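Local coordinates for protein putative phosphosugar isomerase (Silicibacter pomeroyi DSS-3, PDB 3FJ1) that probably binds phosphosugars or related carbohydrate derivatives through two SIS domains and may act as an isomerase or aminotransferase, at residues A[149-153]-A[226-230]; A[156-161]-A[310-314]; A[267-271]-A[286-291]. All blocks are in the same frame, centred on the assembly; numbering follows the deposited sequence. Where two conformers were deposited one is given.

Contact 1: A[149-153]-A[226-230]; sequences SVAAT and KFKET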
loop_
_atom_site.group_PDB
_atom_site.type_symbol
_atom_site.label_atom_id
_atom_site.label_comp_id
_atom_site.label_asym_id
_atom_site.label_seq_id
_atom_site.Cartn_x
_atom_site.Cartn_y
_atom_site.Cartn_z
ATOM N N SER A 149 -5.141 -21.822 12.534
ATOM C CA SER A 149 -4.567 -21.862 11.209
ATOM C C SER A 149 -3.785 -20.574 10.942
ATOM O O SER A 149 -4.248 -19.473 11.311
ATOM C CB SER A 149 -5.668 -22.045 10.155
ATOM O OG SER A 149 -6.655 -21.025 10.238
ATOM N N VAL A 150 -2.631 -20.722 10.292
ATOM C CA VAL A 150 -1.859 -19.551 9.884
ATOM C C VAL A 150 -2.655 -18.746 8.865
ATOM O O VAL A 150 -2.456 -17.549 8.761
ATOM C CB VAL A 150 -0.472 -19.899 9.290
ATOM C CG1 VAL A 150 0.434 -20.456 10.395
ATOM C CG2 VAL A 150 -0.613 -20.853 8.111
ATOM N N ALA A 151 -3.594 -19.379 8.161
ATOM C CA ALA A 151 -4.462 -18.668 7.197
ATOM C C ALA A 151 -5.283 -17.582 7.922
ATOM O O ALA A 151 -5.580 -16.537 7.328
ATOM C CB ALA A 151 -5.374 -19.638 6.500
ATOM N N ALA A 152 -5.640 -17.844 9.198
ATOM C CA ALA A 152 -6.375 -16.890 10.070
ATOM C C ALA A 152 -7.544 -16.260 9.327
ATOM O O ALA A 152 -7.684 -15.024 9.240
ATOM C CB ALA A 152 -5.425 -15.801 10.594
ATOM N N THR A 153 -8.359 -17.137 8.750
ATOM C CA THR A 153 -9.445 -16.749 7.881
ATOM C C THR A 153 -10.599 -16.105 8.670
ATOM O O THR A 153 -11.263 -15.145 8.215
ATOM C CB THR A 153 -9.941 -18.001 7.076
ATOM O OG1 THR A 153 -10.352 -19.032 7.987
ATOM C CG2 THR A 153 -8.826 -18.582 6.145
ATOM N N LYS A 226 -2.385 -14.618 1.640
ATOM C CA LYS A 226 -2.679 -15.911 2.228
ATOM C C LYS A 226 -2.244 -17.100 1.350
ATOM O O LYS A 226 -1.892 -18.175 1.878
ATOM C CB LYS A 226 -4.131 -16.009 2.679
ATOM C CG LYS A 226 -4.496 -14.955 3.748
ATOM C CD LYS A 226 -3.619 -15.022 5.018
ATOM C CE LYS A 226 -3.963 -13.894 6.063
ATOM N NZ LYS A 226 -5.339 -13.891 6.619
ATOM N N PHE A 227 -2.216 -16.894 0.041
ATOM C CA PHE A 227 -1.696 -17.921 -0.859
ATOM C C PHE A 227 -0.220 -18.153 -0.559
ATOM O O PHE A 227 0.209 -19.291 -0.440
ATOM C CB PHE A 227 -1.896 -17.492 -2.301
ATOM C CG PHE A 227 -1.424 -18.501 -3.303
ATOM C CD1 PHE A 227 -2.211 -19.574 -3.644
ATOM C CD2 PHE A 227 -0.192 -18.359 -3.920
ATOM C CE1 PHE A 227 -1.766 -20.498 -4.603
ATOM C CE2 PHE A 227 0.244 -19.273 -4.863
ATOM C CZ PHE A 227 -0.539 -20.343 -5.200
ATOM N N LYS A 228 0.551 -17.071 -0.396
ATOM C CA LYS A 228 1.976 -17.192 -0.052
ATOM C C LYS A 228 2.175 -17.837 1.316
ATOM O O LYS A 228 3.028 -18.722 1.485
ATOM C CB LYS A 228 2.670 -15.821 -0.084
ATOM C CG LYS A 228 2.750 -15.188 -1.488
ATOM C CD LYS A 228 3.474 -13.842 -1.484
ATOM C CE LYS A 228 2.674 -12.755 -0.856
ATOM N NZ LYS A 228 3.450 -11.462 -0.898
ATOM N N GLU A 229 1.373 -17.389 2.271
ATOM C CA GLU A 229 1.437 -17.829 3.647
ATOM C C GLU A 229 1.193 -19.328 3.763
ATOM O O GLU A 229 1.917 -20.056 4.451
ATOM C CB GLU A 229 0.304 -17.150 4.413
ATOM C CG GLU A 229 0.435 -17.139 5.929
ATOM C CD GLU A 229 0.860 -15.751 6.434
ATOM O OE1 GLU A 229 0.026 -14.774 6.382
ATOM O OE2 GLU A 229 2.022 -15.644 6.864
ATOM N N THR A 230 0.138 -19.780 3.099
ATOM C CA THR A 230 -0.319 -21.171 3.259
ATOM C C THR A 230 0.355 -22.175 2.314
ATOM O O THR A 230 0.595 -23.324 2.706
ATOM C CB THR A 230 -1.858 -21.259 3.151
ATOM O OG1 THR A 230 -2.287 -20.875 1.848
ATOM C CG2 THR A 230 -2.555 -20.400 4.240
HETATM O O HOH W 1 -1.385 -15.099 8.705
HETATM O O HOH W 2 -6.123 -12.780 9.191
#

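Contact 2: A[156-161]-A[310-314]; sequences FVTSAV and LSLIV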
loop_
_atom_site.group_PDB
_atom_site.type_symbol
_atom_site.label_atom_id
_atom_site.label_comp_id
_atom_site.label_asym_id
_atom_site.label_seq_id
_atom_site.Cartn_x
_atom_site.Cartn_y
_atom_site.Cartn_z
ATOM N N PHE A 156 -9.776 -12.437 9.515
ATOM C CA PHE A 156 -10.020 -11.521 8.382
ATOM C C PHE A 156 -11.523 -11.219 8.179
ATOM O O PHE A 156 -11.939 -10.057 8.125
ATOM C CB PHE A 156 -9.430 -12.065 7.084
ATOM C CG PHE A 156 -9.602 -11.114 5.941
ATOM C CD1 PHE A 156 -8.676 -10.128 5.716
ATOM C CD2 PHE A 156 -10.760 -11.118 5.177
ATOM C CE1 PHE A 156 -8.833 -9.219 4.692
ATOM C CE2 PHE A 156 -10.937 -10.191 4.124
ATOM C CZ PHE A 156 -9.961 -9.222 3.899
ATOM N N VAL A 157 -12.320 -12.276 8.069
ATOM C CA VAL A 157 -13.759 -12.132 7.784
ATOM C C VAL A 157 -14.477 -11.373 8.873
ATOM O O VAL A 157 -15.153 -10.397 8.577
ATOM C CB VAL A 157 -14.431 -13.487 7.456
ATOM C CG1 VAL A 157 -15.934 -13.314 7.316
ATOM C CG2 VAL A 157 -13.828 -14.083 6.157
ATOM N N THR A 158 -14.309 -11.787 10.128
ATOM C CA THR A 158 -14.979 -11.128 11.255
ATOM C C THR A 158 -14.505 -9.686 11.501
ATOM O O THR A 158 -15.313 -8.832 11.873
ATOM C CB THR A 158 -14.883 -11.933 12.573
ATOM O OG1 THR A 158 -13.515 -12.119 12.950
ATOM C CG2 THR A 158 -15.605 -13.297 12.447
ATOM N N SER A 159 -13.220 -9.415 11.279
ATOM C CA SER A 159 -12.706 -8.033 11.381
ATOM C C SER A 159 -13.460 -7.124 10.395
ATOM O O SER A 159 -13.933 -6.016 10.742
ATOM C CB SER A 159 -11.194 -7.979 11.143
ATOM O OG SER A 159 -10.457 -8.587 12.221
ATOM N N ALA A 160 -13.536 -7.573 9.138
ATOM C CA ALA A 160 -14.214 -6.828 8.131
ATOM C C ALA A 160 -15.703 -6.675 8.440
ATOM O O ALA A 160 -16.240 -5.573 8.316
ATOM C CB ALA A 160 -13.965 -7.435 6.715
ATOM N N VAL A 161 -16.352 -7.750 8.890
ATOM C CA VAL A 161 -17.760 -7.691 9.229
ATOM C C VAL A 161 -18.019 -6.702 10.369
ATOM O O VAL A 161 -18.940 -5.873 10.265
ATOM C CB VAL A 161 -18.341 -9.079 9.551
ATOM C CG1 VAL A 161 -19.700 -8.950 10.164
ATOM C CG2 VAL A 161 -18.395 -9.916 8.248
ATOM N N LEU A 310 -16.436 -10.360 0.788
ATOM C CA LEU A 310 -16.284 -11.368 1.827
ATOM C C LEU A 310 -16.680 -12.756 1.314
ATOM O O LEU A 310 -16.040 -13.774 1.642
ATOM C CB LEU A 310 -17.077 -10.980 3.069
ATOM C CG LEU A 310 -16.505 -9.828 3.920
ATOM C CD1 LEU A 310 -17.551 -9.457 4.932
ATOM C CD2 LEU A 310 -15.150 -10.183 4.574
ATOM N N SER A 311 -17.721 -12.816 0.486
ATOM C CA SER A 311 -18.110 -14.086 -0.088
ATOM C C SER A 311 -16.961 -14.613 -1.008
ATOM O O SER A 311 -16.578 -15.788 -0.979
ATOM C CB SER A 311 -19.431 -13.899 -0.853
ATOM O OG SER A 311 -19.728 -15.058 -1.615
ATOM N N LEU A 312 -16.390 -13.725 -1.808
ATOM C CA LEU A 312 -15.323 -14.105 -2.742
ATOM C C LEU A 312 -14.076 -14.642 -2.032
ATOM O O LEU A 312 -13.492 -15.615 -2.456
ATOM C CB LEU A 312 -14.927 -12.892 -3.595
ATOM C CG LEU A 312 -16.029 -12.169 -4.359
ATOM C CD1 LEU A 312 -15.457 -11.012 -5.169
ATOM C CD2 LEU A 312 -16.762 -13.181 -5.276
ATOM N N ILE A 313 -13.662 -13.977 -0.949
ATOM C CA ILE A 313 -12.488 -14.413 -0.209
ATOM C C ILE A 313 -12.731 -15.763 0.467
ATOM O O ILE A 313 -11.804 -16.548 0.573
ATOM C CB ILE A 313 -11.951 -13.349 0.773
ATOM C CG1 ILE A 313 -10.464 -13.631 1.121
ATOM C CG2 ILE A 313 -12.888 -13.167 2.022
ATOM C CD1 ILE A 313 -9.435 -13.434 -0.043
ATOM N N VAL A 314 -13.947 -16.026 0.936
ATOM C CA VAL A 314 -14.258 -17.343 1.532
ATOM C C VAL A 314 -14.092 -18.447 0.454
ATOM O O VAL A 314 -13.483 -19.516 0.716
ATOM C CB VAL A 314 -15.628 -17.375 2.237
ATOM C CG1 VAL A 314 -16.017 -18.820 2.593
ATOM C CG2 VAL A 314 -15.607 -16.467 3.538
#

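Contact 3: A[267-271]-A[286-291]; sequences EAPLA and ATTGRV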
loop_
_atom_site.group_PDB
_atom_site.type_symbol
_atom_site.label_atom_id
_atom_site.label_comp_id
_atom_site.label_asym_id
_atom_site.label_seq_id
_atom_site.Cartn_x
_atom_site.Cartn_y
_atom_site.Cartn_z
ATOM N N GLU A 267 -17.552 -4.049 -11.317
ATOM C CA GLU A 267 -17.712 -5.361 -11.921
ATOM C C GLU A 267 -17.428 -5.298 -13.415
ATOM O O GLU A 267 -16.644 -6.081 -13.926
ATOM C CB GLU A 267 -19.134 -5.920 -11.693
ATOM C CG GLU A 267 -19.213 -7.421 -11.932
ATOM C CD GLU A 267 -20.595 -8.007 -11.770
ATOM O OE1 GLU A 267 -21.574 -7.257 -11.607
ATOM O OE2 GLU A 267 -20.707 -9.244 -11.802
ATOM N N ALA A 268 -18.036 -4.346 -14.132
ATOM C CA ALA A 268 -17.800 -4.261 -15.579
ATOM C C ALA A 268 -16.333 -3.964 -15.967
ATOM O O ALA A 268 -15.774 -4.669 -16.809
ATOM C CB ALA A 268 -18.785 -3.257 -16.248
ATOM N N PRO A 269 -15.724 -2.908 -15.416
ATOM C CA PRO A 269 -14.307 -2.705 -15.761
ATOM C C PRO A 269 -13.360 -3.866 -15.403
ATOM O O PRO A 269 -12.374 -4.065 -16.107
ATOM C CB PRO A 269 -13.921 -1.428 -14.997
ATOM C CG PRO A 269 -14.975 -1.207 -14.016
ATOM C CD PRO A 269 -16.235 -1.806 -14.582
ATOM N N LEU A 270 -13.612 -4.572 -14.302
ATOM C CA LEU A 270 -12.803 -5.719 -13.928
ATOM C C LEU A 270 -12.942 -6.800 -15.003
ATOM O O LEU A 270 -11.961 -7.324 -15.516
ATOM C CB LEU A 270 -13.244 -6.231 -12.559
ATOM C CG LEU A 270 -12.519 -7.411 -11.863
ATOM C CD1 LEU A 270 -12.603 -8.764 -12.624
ATOM C CD2 LEU A 270 -11.085 -7.012 -11.574
ATOM N N ALA A 271 -14.185 -7.111 -15.340
ATOM C CA ALA A 271 -14.498 -8.086 -16.385
ATOM C C ALA A 271 -13.827 -7.715 -17.727
ATOM O O ALA A 271 -13.304 -8.584 -18.411
ATOM C CB ALA A 271 -15.990 -8.188 -16.546
ATOM N N ALA A 286 -12.507 -15.211 -13.470
ATOM C CA ALA A 286 -13.054 -14.028 -12.772
ATOM C C ALA A 286 -14.373 -14.354 -12.123
ATOM O O ALA A 286 -15.122 -15.153 -12.666
ATOM C CB ALA A 286 -13.171 -12.838 -13.708
ATOM N N THR A 287 -14.667 -13.728 -10.978
ATOM C CA THR A 287 -15.881 -14.013 -10.172
ATOM C C THR A 287 -17.069 -13.168 -10.648
ATOM O O THR A 287 -17.658 -12.429 -9.877
ATOM C CB THR A 287 -15.654 -13.754 -8.658
ATOM O OG1 THR A 287 -15.395 -12.358 -8.449
ATOM C CG2 THR A 287 -14.422 -14.560 -8.083
ATOM N N THR A 288 -17.411 -13.306 -11.916
ATOM C CA THR A 288 -18.490 -12.551 -12.515
ATOM C C THR A 288 -18.933 -13.220 -13.810
ATOM O O THR A 288 -18.119 -13.756 -14.568
ATOM C CB THR A 288 -18.086 -11.093 -12.805
ATOM O OG1 THR A 288 -19.070 -10.484 -13.648
ATOM C CG2 THR A 288 -16.717 -11.009 -13.476
ATOM N N GLY A 289 -20.234 -13.113 -14.051
ATOM C CA GLY A 289 -20.866 -13.603 -15.256
ATOM C C GLY A 289 -20.625 -12.699 -16.435
ATOM O O GLY A 289 -20.918 -13.082 -17.564
ATOM N N ARG A 290 -20.066 -11.519 -16.186
ATOM C CA ARG A 290 -19.845 -10.525 -17.241
ATOM C C ARG A 290 -18.686 -10.805 -18.190
ATOM O O ARG A 290 -18.623 -10.200 -19.247
ATOM C CB ARG A 290 -19.629 -9.142 -16.643
ATOM C CG ARG A 290 -20.780 -8.631 -15.848
ATOM C CD ARG A 290 -20.545 -7.199 -15.527
ATOM N NE ARG A 290 -20.857 -6.398 -16.701
ATOM C CZ ARG A 290 -21.845 -5.508 -16.786
ATOM N NH1 ARG A 290 -22.585 -5.187 -15.726
ATOM N NH2 ARG A 290 -22.038 -4.880 -17.930
ATOM N N VAL A 291 -17.764 -11.685 -17.815
ATOM C CA VAL A 291 -16.656 -12.032 -18.702
ATOM C C VAL A 291 -17.165 -12.960 -19.809
ATOM O O VAL A 291 -17.976 -13.862 -19.555
ATOM C CB VAL A 291 -15.479 -12.717 -17.978
ATOM C CG1 VAL A 291 -14.751 -11.687 -17.082
ATOM C CG2 VAL A 291 -15.943 -13.921 -17.202
#

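Contact 1: A[149-153]-A[226-230]
Polar and apolar contacts share the place where the segment 149-153, the loop that leads into helix 153-171, meets helix 217-231. K226 NZ donates a hydrogen bond to O of A151, 2.7 Å away. The same NZ forms a salt bridge with E222, one turn back on its own helix, and a hydrogen bond with S53 of helix 53-69.

Two waters add bridges. Water 2 donates to A152 O and accepts from K226 NZ. Water 1 donates to V150 O and, weakly, to E229 OE1.

The loop residues S149 to A152 form a type I beta turn, closed by A152 N to S149 O at 3.0 Å. A152 then takes the N-cap position of helix 153-171. The contact joins the start of a first-SIS-domain helix to a second-SIS-domain helix.

Apolar contacts lie beside these. A151 CB lies 3.7 Å from T230 CG2, and V150 CG2 lies 4.4 Å from the same methyl. T230 OG1 turns back to its own helix and donates to K226 O at 2.7 Å.

Contact 2: A[156-161]-A[310-314]
L310 is the centre of this contact and has the most surface covered by it. It projects from helix 308-326 as a knob into a hole on helix 153-171 formed by F156, V157, A160 and V161. CD2 of L310 lies 3.7 Å from CB of A160 and 4.0 Å from CA of V157. CD1 of L310 lies 3.5 Å from CG2 of V161. The small side chain of A160 lets the leucine come close to the helix backbone.

V157 comes next in buried surface. Its CG1 is 4.2 Å from L310 CD2. Its CG2 faces the following turn of the partner helix, 4.0 Å from V314 CG2 and 4.3 Å from I313 CG2.

F156 adds an aromatic ring to one side of the hole. Its CE2 is 4.1 Å from I313 CG2 and 4.2 Å from L310 CD2. The ring also touches H56 and V57 of helix 53-69, while I313 packs on V219 and A223 of helix 217-231.

The two segments run almost exactly antiparallel, at 177°, with their axes 10.8 Å apart. They belong to helices of the two SIS domains, so the contact is part of the interface between the halves of the chain. No hydrogen bond crosses it, and every touching residue is buried. The two helices are therefore held here by shape fit and exclusion of water.

Contact 3: A[267-271]-A[286-291]
This contact belongs to a beta-alpha-beta crossover of the second SIS domain. Helix 267-279 connects the neighbouring parallel strands 257-259 and 284-286, and the loop after the second strand packs against the first turn of the helix.

The polar link is T288 OG1, which donates to E267 OE2 at 2.8 Å. The same OG1 accepts from R290 N at 2.9 Å, which makes an ST turn. E267 OE2 also forms a salt bridge with R301.

R290 has the most surface covered by the contact. It does not pair its charge with E267 here. Instead its aliphatic part lies along the helix: CD is 3.8 Å from E267 CG, and CB is 3.8 Å from A271 CB. A268 CB sits over one face of the guanidinium, 3.8 Å from R290 NE.

Deeper in, A271 CB meets V291 CG1 at 3.8 Å and T288 CG2 at 4.2 Å. L270 CD1 reaches A286 CB at 4.3 Å.

The alanines allow close approach of loop and helix. The chemistry is mixed: apolar contacts fill the inside, and one hydroxyl both shapes the turn and ties it to the helix.

Contacts 1 and 2 both join the two SIS domains and draw on the same helix 153-171: contact 1 at its N-cap, contact 2 just after. Their centres are 14 Å apart, and their segments alternate along the chain. Their partners, helices 217-231 and 308-326, also touch each other, through F227 on F316. Contact 3 lies within the second domain and is nested in the loop closed by contact 2, opening after contact 1 closes. Its centre is 20 Å from that of contact 2 and 26 Å from that of contact 1. Contacts 2 and 3 meet where L312 packs on T287. Helix 308-326 thus faces helix 153-171 at contact 2 and touches the loop after strand 284-286 at contact 3.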